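Local coordinates for protein BtGH115A (Bacteroides thetaiotaomicron, PDB 5BY3) that acts as a family GH115 4-O-methyl-alpha-glucuronidase with specificity for decorated arabinogalactans, at residues 444-449 and 463-468; 413-418 and 456-461; 617-620 and 624-627; 161-166 and 450-455; 738-743 and 768-773. All coordinates share one frame; numbering follows the deposited sequence.

Overall arrangement
Interactions 1, 2 and 4 form one cluster in the family 115 domain, their centres 8 to 12 Å apart. Helix 441-452 serves interactions 1 and 4, helix 454-459 interactions 2 and 4, and Met450 and Val457 touch where these contacts meet. Interaction 4 is fully buried, where a barrel strand meets the last barrel helix; interaction 1 is a buried histidine-carboxylate bond between helices, and interaction 2 a partly buried hydroxyl pair. The centre of interaction 3 is about 30 Å from that of interaction 1, and this contact is mostly aromatic and proline packing within a loop. Interaction 5, in the C-terminal domain, is almost wholly polar though buried, an amide network across one strand of a sheet.

Interaction 1 (444-449 and 463-468); sequences IELFMD and TAHLKH
Leu446 makes the first contact of 444-449 with the neighbouring helix, laying a methyl over the imidazole of His465. Its CD1 stands 3.6 Å from the ring centroid and close to the ring normal, a CH-pi contact in which a branched aliphatic residue suits the flat face. One turn further on, Asp449 reaches the same ring at its edge. OD2 accepts a hydrogen bond from His465 NE2 at 2.6 Å, almost straight at 163°, on the lone pair that points away from OD1 and close to the ring plane. The carboxylate itself is turned steeply, 73° from the imidazole. His465 can reach both because CG is anti to its backbone N (chi1 -171°), which sends the ring across the gap between helices 462-473 and 441-452. The other ring nitrogen, ND1, is hydrogen-bonded to Tyr442 OH, also on helix 441-452. With both nitrogens engaged and a methyl over one face, the imidazole is fixed in rotation, and the aspartate probably polarises its N-H.

Interaction 2 (413-418 and 456-461); sequences LIYQQM and KVSSEG
Tyr415 extends toward Ser458 with its CG anti to the backbone N (chi1 180°), which carries the phenol straight out from helix 411-423. On the facing helix, Ser458 OG is turned roughly anti to its carbonyl carbon (chi1 -82°), which sets it at the edge of the ring, near its plane. The two hydroxyls, Tyr415 OH and Ser458 OG, are hydrogen-bonded at 2.6 Å. Tyrosine suits the place because its ring bridges a gap between helices whose nearest CA atoms, those of Tyr415 and Ser458, are 8.8 Å apart. Helix 411-423 lies on the outside of the TIM barrel, over strand 388-393, while the short helix 454-459 follows helix 441-452. Val457 adds an apolar contact beside the hydroxyl pair, its CG1 4.2 Å from Tyr415 CE1. A phenylalanine here, lacking the hydroxyl, would probably cost Ser458 OG its bond to this residue. Lys419, one turn beyond Tyr415, also hydrogen-bonds Ser458 OG through NZ, so two side chains of one helix grip this small hydroxyl.

Interaction 3 (617-620 and 624-627); sequences FKPR and VFNR
Phe625 meets 617-620 along the whole length of its side chain. CB lies 3.7 Å from Lys618 CA, where the two pieces of chain come closest. The torsion that puts CG anti to the carbonyl carbon (chi1 -54°) then lays the ring along the facing backbone. On one flank CD1 comes to 3.2 Å from Phe617 O; on the other, CE2 is 3.4 Å from Pro619 O. At the far end CZ touches Pro619 CG at 3.7 Å. The pyrrolidine covers one face of the phenyl, with Pro619 CD 3.9 Å from the ring centroid and 10° off its normal, a CH-pi contact, while Val624 CG1 sits over the opposite face. A flat aromatic fits this slot between proline and valine. Lys618 runs alongside with CE 3.3 Å from Phe625 O, and its NZ is hydrogen-bonded to Tyr593 OH. Val624 O and Asn626 O both accept from Lys572 NZ. The result is a proline-aromatic CH-pi contact within the long loop between helix 587-603 and strand 646-647. It lies beside the nickel site that includes Leu404 and Asp436: the side chain of Pro619 is about 6 Å from the bound nickel ion.

Interaction 4 (161-166 and 450-455); sequences EYRGIF and MAWNLD
Arg163, on strand 162-166, faces Ala451 in the last turn of helix 441-452, their CA atoms 6.6 Å apart. The strand is held on both flanks by backbone hydrogen bonds, Tyr162 with Trp430 and Arg163 with Thr210. On the helical side the chain breaks at Asn453, which leaves helical geometry and caps the next helix by accepting from Lys456 N through OD1. The small Ala451 allows the close approach: its CB lies 3.8 Å from Arg163 CB and also 3.8 Å from Arg163 CD. Arg163 CG sits between the backbone N and the carbonyl carbon (chi1 47°), and a further bend at chi2 folds the chain over that methyl. Its guanidinium then comes to the edge of the Trp452 indole, NH2 being 3.7 Å from CZ3, with the two planes 51° apart. The charged end finds its polar partners nearby, NH1 bonding to Gln94 OE1 and Val160 O, while Trp452 makes a cation-pi contact with Arg207. A leucine in place of Arg163 would probably leave Gln94 OE1 and Val160 O without this donor and the edge of Trp452 less well covered. Strand 162-166 lies directly beside strand 429-433 in the parallel sheet, so this contact sets the helix that follows the last strand against the first strand, the closure of a TIM barrel.

Interaction 5 (738-743 and 768-773); sequences RNQAIR and LDQVML
Gln740 NE2 donates twice across the contact, to Gln770 OE1 at 2.9 Å and to Asp769 OD2 at 3.0 Å. The N-H...O angles are 161° and 158°, and both acceptors lie near the plane of the Gln740 amide, as expected when each hydrogen serves one partner. The carboxylate of Asp769 stands almost perpendicular to that amide, 86° away, and NE2 meets OD2 on its anti side, well out of the carboxylate plane. An extended chain beyond CG takes the Gln740 amide to this position, and its other end is used too: OE1 accepts from Arg695 NH1. Asp769 OD2 also receives Tyr665 N and a water molecule 2.9 Å away, which in turn donates to Asn739 O at 2.7 Å. Arg695 belongs to strand 689-696, which runs between strands 741-748 and 766-772 in an antiparallel sheet. Asp769 and Gln770 both face Arg695 in a classic beta bulge. Further out, Arg738 NE binds Gln740 O at 2.6 Å, in the carbonyl plane, and Ile742 CD1 packs 3.4 Å above the Arg738 guanidinium. Tyr665 packs against both glutamines. Glutamine suits the centre because one amide can donate and accept at once, which holds it at both ends against rotation; the buried Asp769 OD2, gripped by Gln740, Tyr665 N and a water, is probably stabilised by these three neutral donors.

Interaction 1 (444-449 and 463-468)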
# COMPACT_ATOMS: atom_id res chain seq x y z
N ILE A 444 -4.40 -2.85 -1.05
CA ILE A 444 -4.31 -3.28 0.32
C ILE A 444 -4.32 -4.81 0.34
O ILE A 444 -3.49 -5.43 1.01
CB ILE A 444 -5.45 -2.69 1.18
CG1 ILE A 444 -5.29 -1.16 1.32
CG2 ILE A 444 -5.53 -3.35 2.57
CD1 ILE A 444 -6.53 -0.43 1.83
N GLU A 445 -5.24 -5.41 -0.39
CA GLU A 445 -5.33 -6.86 -0.34
C GLU A 445 -4.13 -7.50 -1.05
O GLU A 445 -3.61 -8.53 -0.60
CB GLU A 445 -6.65 -7.35 -0.94
CG GLU A 445 -6.88 -8.84 -0.74
CD GLU A 445 -8.24 -9.30 -1.20
OE1 GLU A 445 -9.19 -8.49 -1.20
OE2 GLU A 445 -8.37 -10.50 -1.54
N LEU A 446 -3.68 -6.89 -2.13
CA LEU A 446 -2.46 -7.34 -2.77
C LEU A 446 -1.28 -7.32 -1.77
O LEU A 446 -0.64 -8.34 -1.55
CB LEU A 446 -2.14 -6.48 -4.01
CG LEU A 446 -0.88 -6.85 -4.83
CD1 LEU A 446 -0.89 -8.31 -5.34
CD2 LEU A 446 -0.72 -5.84 -5.97
N PHE A 447 -1.02 -6.17 -1.16
CA PHE A 447 -0.01 -6.04 -0.15
C PHE A 447 -0.15 -7.12 0.93
O PHE A 447 0.83 -7.73 1.31
CB PHE A 447 -0.13 -4.64 0.46
CG PHE A 447 1.08 -4.19 1.24
CD1 PHE A 447 1.17 -4.43 2.61
CD2 PHE A 447 2.11 -3.48 0.61
CE1 PHE A 447 2.28 -4.00 3.34
CE2 PHE A 447 3.21 -3.04 1.34
CZ PHE A 447 3.29 -3.30 2.70
N MSE A 448 -1.38 -7.37 1.38
CA MSE A 448 -1.61 -8.27 2.53
C MSE A 448 -1.44 -9.70 2.12
O MSE A 448 -0.94 -10.49 2.94
CB MSE A 448 -2.93 -8.09 3.28
CG MSE A 448 -3.05 -6.74 3.98
SE MSE A 448 -1.56 -6.31 5.20
CE MSE A 448 -1.63 -4.38 4.93
N ASP A 449 -1.84 -10.03 0.89
CA ASP A 449 -1.54 -11.33 0.26
C ASP A 449 -0.05 -11.57 0.13
O ASP A 449 0.41 -12.68 0.42
CB ASP A 449 -2.19 -11.47 -1.14
CG ASP A 449 -3.70 -11.73 -1.08
OD1 ASP A 449 -4.22 -12.07 -0.00
OD2 ASP A 449 -4.39 -11.58 -2.12
N THR A 463 -1.13 -10.19 -12.94
CA THR A 463 -2.36 -10.18 -13.75
C THR A 463 -3.34 -11.25 -13.26
O THR A 463 -4.52 -10.95 -13.03
CB THR A 463 -1.99 -10.31 -15.25
OG1 THR A 463 -1.24 -9.15 -15.63
CG2 THR A 463 -3.21 -10.47 -16.19
N ALA A 464 -2.83 -12.45 -13.00
CA ALA A 464 -3.67 -13.52 -12.46
C ALA A 464 -4.24 -13.20 -11.07
O ALA A 464 -5.36 -13.63 -10.75
CB ALA A 464 -2.93 -14.86 -12.45
N HIS A 465 -3.50 -12.42 -10.27
CA HIS A 465 -4.01 -11.94 -8.97
C HIS A 465 -5.21 -11.00 -9.16
O HIS A 465 -6.27 -11.25 -8.58
CB HIS A 465 -2.91 -11.26 -8.15
CG HIS A 465 -3.31 -10.95 -6.73
ND1 HIS A 465 -3.92 -9.76 -6.36
CD2 HIS A 465 -3.22 -11.69 -5.59
CE1 HIS A 465 -4.18 -9.78 -5.06
NE2 HIS A 465 -3.76 -10.93 -4.57
N LEU A 466 -5.06 -9.96 -9.98
CA LEU A 466 -6.16 -9.02 -10.28
C LEU A 466 -7.40 -9.69 -10.93
O LEU A 466 -8.53 -9.41 -10.55
CB LEU A 466 -5.65 -7.85 -11.16
CG LEU A 466 -6.67 -6.84 -11.68
CD1 LEU A 466 -7.35 -6.10 -10.53
CD2 LEU A 466 -6.01 -5.87 -12.65
N LYS A 467 -7.15 -10.58 -11.89
CA LYS A 467 -8.20 -11.38 -12.50
C LYS A 467 -9.00 -12.18 -11.44
O LYS A 467 -10.21 -12.10 -11.40
CB LYS A 467 -7.57 -12.31 -13.52
CG LYS A 467 -8.57 -13.17 -14.30
CD LYS A 467 -7.82 -14.05 -15.30
CE LYS A 467 -8.60 -15.32 -15.57
NZ LYS A 467 -9.66 -15.01 -16.56
N HIS A 468 -8.31 -12.92 -10.58
CA HIS A 468 -8.93 -13.73 -9.56
C HIS A 468 -9.74 -12.86 -8.62
O HIS A 468 -10.81 -13.28 -8.10
CB HIS A 468 -7.86 -14.52 -8.81
CG HIS A 468 -8.41 -15.45 -7.78
ND1 HIS A 468 -8.84 -15.02 -6.54
CD2 HIS A 468 -8.58 -16.79 -7.80
CE1 HIS A 468 -9.28 -16.05 -5.84
NE2 HIS A 468 -9.13 -17.14 -6.58

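Interaction 2 (413-418 and 456-461)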
# COMPACT_ATOMS: atom_id res chain seq x y z
N LEU A 413 3.86 -2.14 -9.65
CA LEU A 413 4.94 -1.41 -9.02
C LEU A 413 4.99 -1.83 -7.55
O LEU A 413 6.09 -2.06 -6.99
CB LEU A 413 4.79 0.11 -9.22
CG LEU A 413 5.56 1.05 -8.26
CD1 LEU A 413 7.07 1.03 -8.53
CD2 LEU A 413 4.99 2.46 -8.30
N ILE A 414 3.81 -1.96 -6.94
CA ILE A 414 3.74 -2.47 -5.62
C ILE A 414 4.43 -3.84 -5.66
O ILE A 414 5.40 -4.05 -4.91
CB ILE A 414 2.29 -2.53 -5.09
CG1 ILE A 414 1.71 -1.12 -4.99
CG2 ILE A 414 2.18 -3.27 -3.73
CD1 ILE A 414 0.20 -1.19 -4.84
N TYR A 415 3.97 -4.73 -6.55
CA TYR A 415 4.56 -6.05 -6.69
C TYR A 415 6.08 -6.01 -6.77
O TYR A 415 6.74 -6.63 -5.91
CB TYR A 415 4.06 -6.82 -7.89
CG TYR A 415 4.72 -8.18 -7.97
CD1 TYR A 415 4.46 -9.14 -7.01
CD2 TYR A 415 5.66 -8.49 -8.98
CE1 TYR A 415 5.09 -10.38 -7.03
CE2 TYR A 415 6.29 -9.75 -9.03
CZ TYR A 415 5.99 -10.69 -8.05
OH TYR A 415 6.56 -11.93 -8.04
N GLN A 416 6.62 -5.30 -7.77
CA GLN A 416 8.05 -5.39 -7.99
C GLN A 416 8.92 -4.82 -6.86
O GLN A 416 10.00 -5.33 -6.61
CB GLN A 416 8.48 -4.92 -9.39
CG GLN A 416 8.97 -3.48 -9.51
CD GLN A 416 10.43 -3.22 -9.12
OE1 GLN A 416 11.34 -4.02 -9.35
NE2 GLN A 416 10.63 -2.07 -8.55
N GLN A 417 8.44 -3.77 -6.21
CA GLN A 417 9.15 -3.19 -5.12
C GLN A 417 9.12 -4.10 -3.90
O GLN A 417 10.16 -4.29 -3.25
CB GLN A 417 8.63 -1.80 -4.78
CG GLN A 417 9.13 -0.70 -5.73
CD GLN A 417 10.63 -0.45 -5.60
OE1 GLN A 417 11.39 -0.61 -6.57
NE2 GLN A 417 11.07 -0.09 -4.38
N MSE A 418 7.96 -4.69 -3.62
CA MSE A 418 7.75 -5.44 -2.37
C MSE A 418 8.33 -6.83 -2.48
O MSE A 418 8.81 -7.36 -1.49
CB MSE A 418 6.28 -5.52 -1.90
CG MSE A 418 5.68 -4.18 -1.55
SE MSE A 418 6.69 -3.18 -0.19
CE MSE A 418 6.49 -4.50 1.26
N LYS A 456 2.67 -17.75 -3.37
CA LYS A 456 1.42 -17.88 -4.08
C LYS A 456 1.27 -16.70 -5.04
O LYS A 456 1.14 -16.92 -6.24
CB LYS A 456 0.25 -18.00 -3.13
CG LYS A 456 -1.05 -18.41 -3.82
CD LYS A 456 -2.16 -18.64 -2.79
CE LYS A 456 -3.47 -19.08 -3.45
NZ LYS A 456 -4.21 -17.93 -4.02
N VAL A 457 1.36 -15.48 -4.53
CA VAL A 457 1.30 -14.28 -5.36
C VAL A 457 2.37 -14.36 -6.45
O VAL A 457 2.05 -14.14 -7.63
CB VAL A 457 1.43 -12.99 -4.50
CG1 VAL A 457 1.52 -11.74 -5.38
CG2 VAL A 457 0.27 -12.88 -3.50
N SER A 458 3.62 -14.68 -6.10
CA SER A 458 4.66 -14.86 -7.15
C SER A 458 4.38 -15.91 -8.26
O SER A 458 4.73 -15.67 -9.39
CB SER A 458 6.05 -15.06 -6.56
OG SER A 458 6.62 -13.82 -6.23
N SER A 459 3.75 -17.05 -7.94
CA SER A 459 3.50 -18.11 -8.94
C SER A 459 2.46 -17.68 -9.96
O SER A 459 2.61 -17.97 -11.15
CB SER A 459 3.03 -19.45 -8.32
OG SER A 459 3.75 -19.77 -7.15
N GLU A 460 1.40 -17.02 -9.48
CA GLU A 460 0.41 -16.40 -10.34
C GLU A 460 0.97 -15.09 -10.91
O GLU A 460 1.82 -14.40 -10.31
CB GLU A 460 -0.87 -16.06 -9.55
CG GLU A 460 -1.52 -17.20 -8.77
CD GLU A 460 -2.29 -16.74 -7.52
OE1 GLU A 460 -2.46 -15.51 -7.26
OE2 GLU A 460 -2.71 -17.65 -6.76
N GLY A 461 0.46 -14.66 -12.04
CA GLY A 461 0.74 -13.26 -12.39
C GLY A 461 0.42 -12.27 -11.26
O GLY A 461 -0.35 -12.54 -10.33

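Interaction 3 (617-620 and 624-627)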
# COMPACT_ATOMS: atom_id res chain seq x y z
N PHE A 617 -14.01 14.76 -2.99
CA PHE A 617 -13.28 14.92 -4.23
C PHE A 617 -12.33 16.14 -4.24
O PHE A 617 -11.63 16.37 -5.24
CB PHE A 617 -14.22 14.82 -5.46
CG PHE A 617 -15.10 16.04 -5.74
CD1 PHE A 617 -16.39 16.15 -5.19
CD2 PHE A 617 -14.68 17.04 -6.64
CE1 PHE A 617 -17.21 17.25 -5.48
CE2 PHE A 617 -15.51 18.13 -6.94
CZ PHE A 617 -16.77 18.24 -6.36
N LYS A 618 -12.30 16.89 -3.13
CA LYS A 618 -11.40 18.04 -2.91
C LYS A 618 -10.53 17.90 -1.65
O LYS A 618 -10.39 18.89 -0.91
CB LYS A 618 -12.17 19.39 -2.86
CG LYS A 618 -13.39 19.45 -3.79
CD LYS A 618 -14.01 20.85 -3.86
CE LYS A 618 -13.42 21.64 -5.02
NZ LYS A 618 -14.08 22.96 -5.12
N PRO A 619 -9.92 16.71 -1.41
CA PRO A 619 -9.14 16.52 -0.17
C PRO A 619 -8.06 17.57 -0.03
O PRO A 619 -7.36 17.89 -0.99
CB PRO A 619 -8.50 15.14 -0.36
CG PRO A 619 -8.46 14.92 -1.84
CD PRO A 619 -9.69 15.58 -2.35
N ARG A 620 -7.99 18.16 1.16
CA ARG A 620 -7.09 19.26 1.49
C ARG A 620 -7.29 20.54 0.63
O ARG A 620 -6.47 21.43 0.67
CB ARG A 620 -5.64 18.73 1.49
CG ARG A 620 -4.71 19.37 2.51
CD ARG A 620 -3.30 18.82 2.37
NE ARG A 620 -2.34 19.92 2.38
CZ ARG A 620 -1.27 20.01 1.60
NH1 ARG A 620 -0.95 19.06 0.74
NH2 ARG A 620 -0.48 21.06 1.71
N VAL A 624 -5.75 22.00 -7.75
CA VAL A 624 -6.05 21.00 -8.77
C VAL A 624 -7.52 20.47 -8.72
O VAL A 624 -8.05 20.12 -9.79
CB VAL A 624 -4.99 19.86 -8.79
CG1 VAL A 624 -5.15 18.90 -7.62
CG2 VAL A 624 -5.01 19.08 -10.09
N PHE A 625 -8.16 20.42 -7.53
CA PHE A 625 -9.51 19.84 -7.42
C PHE A 625 -10.65 20.83 -7.71
O PHE A 625 -11.83 20.45 -7.69
CB PHE A 625 -9.76 19.19 -6.03
CG PHE A 625 -8.74 18.16 -5.64
CD1 PHE A 625 -8.66 16.92 -6.31
CD2 PHE A 625 -7.83 18.41 -4.63
CE1 PHE A 625 -7.71 15.97 -5.97
CE2 PHE A 625 -6.87 17.45 -4.28
CZ PHE A 625 -6.82 16.23 -4.94
N ASN A 626 -10.31 22.10 -7.93
CA ASN A 626 -11.32 23.13 -8.18
C ASN A 626 -11.81 23.12 -9.64
O ASN A 626 -11.19 22.48 -10.48
CB ASN A 626 -10.71 24.51 -7.89
CG ASN A 626 -10.43 24.75 -6.43
OD1 ASN A 626 -9.50 25.47 -6.09
ND2 ASN A 626 -11.25 24.16 -5.55
N ARG A 627 -12.88 23.88 -9.95
CA ARG A 627 -13.11 24.19 -11.38
C ARG A 627 -11.89 24.96 -11.81
O ARG A 627 -11.29 25.67 -11.00
CB ARG A 627 -14.32 25.04 -11.65
CG ARG A 627 -15.64 24.35 -11.57
CD ARG A 627 -16.78 25.39 -11.53
NE ARG A 627 -18.05 24.69 -11.35
CZ ARG A 627 -18.67 24.52 -10.18
NH1 ARG A 627 -18.17 25.00 -9.02
NH2 ARG A 627 -19.80 23.82 -10.16

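Interaction 4 (161-166 and 450-455)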
# COMPACT_ATOMS: atom_id res chain seq x y z
N GLU A 161 6.21 -11.41 9.31
CA GLU A 161 5.83 -11.65 10.73
C GLU A 161 4.83 -10.62 11.29
O GLU A 161 3.86 -10.99 11.99
CB GLU A 161 7.05 -11.82 11.66
CG GLU A 161 6.71 -12.67 12.89
CD GLU A 161 7.74 -12.71 14.01
OE1 GLU A 161 8.83 -12.13 13.89
OE2 GLU A 161 7.44 -13.35 15.05
N TYR A 162 5.05 -9.35 10.97
CA TYR A 162 4.11 -8.30 11.33
C TYR A 162 3.62 -7.56 10.08
O TYR A 162 4.42 -7.06 9.27
CB TYR A 162 4.73 -7.32 12.32
CG TYR A 162 4.94 -7.96 13.66
CD1 TYR A 162 3.91 -7.99 14.60
CD2 TYR A 162 6.15 -8.58 13.98
CE1 TYR A 162 4.09 -8.58 15.84
CE2 TYR A 162 6.34 -9.18 15.21
CZ TYR A 162 5.31 -9.17 16.14
OH TYR A 162 5.47 -9.75 17.35
N ARG A 163 2.29 -7.50 9.91
CA ARG A 163 1.76 -6.85 8.73
C ARG A 163 0.54 -6.06 9.09
O ARG A 163 -0.32 -6.48 9.86
CB ARG A 163 1.54 -7.84 7.58
CG ARG A 163 0.85 -9.08 8.03
CD ARG A 163 1.37 -10.44 7.56
NE ARG A 163 0.39 -11.30 8.24
CZ ARG A 163 0.55 -11.83 9.46
NH1 ARG A 163 1.72 -11.74 10.12
NH2 ARG A 163 -0.45 -12.52 10.00
N GLY A 164 0.47 -4.88 8.54
CA GLY A 164 -0.56 -4.02 9.04
C GLY A 164 -0.70 -2.80 8.22
O GLY A 164 0.00 -2.63 7.21
N ILE A 165 -1.62 -1.95 8.68
CA ILE A 165 -1.93 -0.72 8.02
C ILE A 165 -1.79 0.44 8.97
O ILE A 165 -1.88 0.29 10.18
CB ILE A 165 -3.38 -0.76 7.44
CG1 ILE A 165 -4.44 -0.64 8.56
CG2 ILE A 165 -3.56 -1.98 6.51
CD1 ILE A 165 -5.88 -0.46 8.08
N PHE A 166 -1.64 1.61 8.38
CA PHE A 166 -1.64 2.88 9.05
C PHE A 166 -2.78 3.79 8.50
O PHE A 166 -2.69 4.25 7.38
CB PHE A 166 -0.20 3.48 8.83
CG PHE A 166 -0.01 4.91 9.35
CD1 PHE A 166 -0.76 5.41 10.43
CD2 PHE A 166 0.95 5.74 8.75
CE1 PHE A 166 -0.57 6.72 10.89
CE2 PHE A 166 1.14 7.04 9.21
CZ PHE A 166 0.40 7.52 10.30
N MSE A 450 0.69 -10.53 -0.29
CA MSE A 450 2.14 -10.63 -0.45
C MSE A 450 2.75 -11.02 0.87
O MSE A 450 3.47 -12.00 0.94
CB MSE A 450 2.72 -9.36 -1.04
CG MSE A 450 2.58 -9.52 -2.54
SE MSE A 450 3.09 -7.86 -3.44
CE MSE A 450 4.96 -8.48 -3.58
N ALA A 451 2.33 -10.33 1.92
CA ALA A 451 2.87 -10.43 3.26
C ALA A 451 2.46 -11.74 3.91
O ALA A 451 3.17 -12.25 4.77
CB ALA A 451 2.42 -9.25 4.11
N TRP A 452 1.32 -12.27 3.48
CA TRP A 452 0.83 -13.53 4.04
C TRP A 452 1.45 -14.74 3.36
O TRP A 452 1.82 -15.71 4.04
CB TRP A 452 -0.69 -13.61 4.06
CG TRP A 452 -1.17 -14.98 4.54
CD1 TRP A 452 -1.59 -16.00 3.76
CD2 TRP A 452 -1.19 -15.48 5.89
NE1 TRP A 452 -1.93 -17.08 4.52
CE2 TRP A 452 -1.68 -16.80 5.83
CE3 TRP A 452 -0.84 -14.93 7.13
CZ2 TRP A 452 -1.81 -17.61 6.97
CZ3 TRP A 452 -1.00 -15.74 8.29
CH2 TRP A 452 -1.47 -17.06 8.19
N ASN A 453 1.54 -14.71 2.02
CA ASN A 453 2.10 -15.81 1.23
C ASN A 453 2.64 -15.28 -0.06
O ASN A 453 1.93 -15.26 -1.06
CB ASN A 453 1.06 -16.90 0.96
CG ASN A 453 1.67 -18.20 0.41
OD1 ASN A 453 2.79 -18.23 -0.14
ND2 ASN A 453 0.92 -19.28 0.56
N LEU A 454 3.90 -14.86 -0.04
CA LEU A 454 4.62 -14.36 -1.23
C LEU A 454 4.70 -15.37 -2.43
O LEU A 454 4.54 -14.97 -3.62
CB LEU A 454 6.01 -13.84 -0.82
CG LEU A 454 6.59 -12.57 -1.45
CD1 LEU A 454 8.09 -12.63 -1.42
CD2 LEU A 454 6.18 -12.27 -2.89
N ASP A 455 4.96 -16.65 -2.13
CA ASP A 455 5.11 -17.67 -3.19
C ASP A 455 3.84 -17.78 -4.02
O ASP A 455 3.92 -17.86 -5.25
CB ASP A 455 5.52 -19.07 -2.66
CG ASP A 455 6.83 -19.08 -1.82
OD1 ASP A 455 7.84 -18.41 -2.16
OD2 ASP A 455 6.83 -19.79 -0.79

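Interaction 5 (738-743 and 768-773)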
# COMPACT_ATOMS: atom_id res chain seq x y z
N ARG A 738 5.86 11.49 -12.79
CA ARG A 738 5.70 10.89 -14.11
C ARG A 738 6.06 9.40 -14.11
O ARG A 738 5.92 8.72 -15.12
CB ARG A 738 6.53 11.66 -15.17
CG ARG A 738 8.01 11.47 -15.01
CD ARG A 738 8.82 12.47 -15.78
NE ARG A 738 10.17 12.30 -15.31
CZ ARG A 738 11.13 13.23 -15.36
NH1 ARG A 738 10.91 14.43 -15.92
NH2 ARG A 738 12.31 12.92 -14.85
N ASN A 739 6.52 8.91 -12.96
CA ASN A 739 7.08 7.57 -12.80
C ASN A 739 8.08 7.18 -13.91
O ASN A 739 8.09 6.05 -14.38
CB ASN A 739 5.96 6.54 -12.65
CG ASN A 739 5.26 6.65 -11.33
OD1 ASN A 739 5.85 6.40 -10.26
ND2 ASN A 739 4.01 7.07 -11.38
N GLN A 740 8.91 8.13 -14.33
CA GLN A 740 10.08 7.76 -15.12
C GLN A 740 11.24 8.66 -14.77
O GLN A 740 11.07 9.90 -14.70
CB GLN A 740 9.84 7.90 -16.63
CG GLN A 740 8.79 7.00 -17.24
CD GLN A 740 8.74 7.11 -18.73
OE1 GLN A 740 8.78 8.20 -19.28
NE2 GLN A 740 8.66 5.97 -19.40
N ALA A 741 12.41 8.04 -14.57
CA ALA A 741 13.70 8.73 -14.74
C ALA A 741 13.93 8.85 -16.23
O ALA A 741 13.49 7.98 -17.00
CB ALA A 741 14.85 7.98 -14.09
N ILE A 742 14.60 9.93 -16.63
CA ILE A 742 14.74 10.31 -18.01
C ILE A 742 16.19 10.71 -18.25
O ILE A 742 16.69 11.63 -17.57
CB ILE A 742 13.86 11.51 -18.40
CG1 ILE A 742 12.36 11.19 -18.28
CG2 ILE A 742 14.23 12.03 -19.81
CD1 ILE A 742 11.42 12.31 -18.78
N ARG A 743 16.86 10.04 -19.20
CA ARG A 743 18.23 10.39 -19.62
C ARG A 743 18.31 10.55 -21.13
O ARG A 743 18.09 9.59 -21.89
CB ARG A 743 19.27 9.38 -19.10
CG ARG A 743 19.51 9.44 -17.61
CD ARG A 743 20.35 10.67 -17.22
NE ARG A 743 20.50 10.79 -15.75
CZ ARG A 743 19.70 11.50 -14.94
NH1 ARG A 743 18.67 12.19 -15.41
NH2 ARG A 743 19.92 11.49 -13.63
N LEU A 768 14.56 -0.87 -17.38
CA LEU A 768 14.30 -0.13 -18.60
C LEU A 768 12.81 -0.12 -18.93
O LEU A 768 12.14 -1.14 -18.81
CB LEU A 768 15.12 -0.69 -19.78
CG LEU A 768 14.98 0.06 -21.12
CD1 LEU A 768 15.61 1.45 -21.14
CD2 LEU A 768 15.51 -0.78 -22.29
N ASP A 769 12.32 1.05 -19.34
CA ASP A 769 10.92 1.25 -19.73
C ASP A 769 10.84 1.55 -21.22
O ASP A 769 10.24 0.79 -21.94
CB ASP A 769 10.28 2.39 -18.92
CG ASP A 769 8.76 2.26 -18.82
OD1 ASP A 769 8.30 1.16 -19.10
OD2 ASP A 769 8.04 3.22 -18.44
N GLN A 770 11.41 2.66 -21.67
CA GLN A 770 11.35 3.04 -23.09
C GLN A 770 12.68 3.52 -23.61
O GLN A 770 13.55 3.91 -22.83
CB GLN A 770 10.31 4.11 -23.32
CG GLN A 770 8.90 3.66 -22.95
CD GLN A 770 7.88 4.78 -22.97
OE1 GLN A 770 7.99 5.76 -22.23
NE2 GLN A 770 6.89 4.66 -23.83
N VAL A 771 12.85 3.48 -24.92
CA VAL A 771 13.95 4.11 -25.63
C VAL A 771 13.35 4.79 -26.87
O VAL A 771 12.56 4.17 -27.59
CB VAL A 771 15.02 3.08 -26.07
CG1 VAL A 771 16.15 3.79 -26.79
CG2 VAL A 771 15.60 2.30 -24.88
N MSE A 772 13.70 6.06 -27.11
CA MSE A 772 13.37 6.75 -28.38
C MSE A 772 14.61 7.32 -29.07
O MSE A 772 15.66 7.49 -28.45
CB MSE A 772 12.29 7.79 -28.17
CG MSE A 772 10.97 7.14 -27.76
SE MSE A 772 10.83 7.11 -25.80
CE MSE A 772 8.98 7.77 -25.57
N LEU A 773 14.49 7.61 -30.37
CA LEU A 773 15.69 7.97 -31.16
C LEU A 773 15.88 9.42 -31.65
O LEU A 773 16.93 9.98 -31.37
CB LEU A 773 16.12 6.87 -32.15
CG LEU A 773 17.47 6.19 -31.81
CD1 LEU A 773 17.72 5.79 -30.36
CD2 LEU A 773 17.71 4.98 -32.70
O HOH W 1 7.57 3.71 -15.58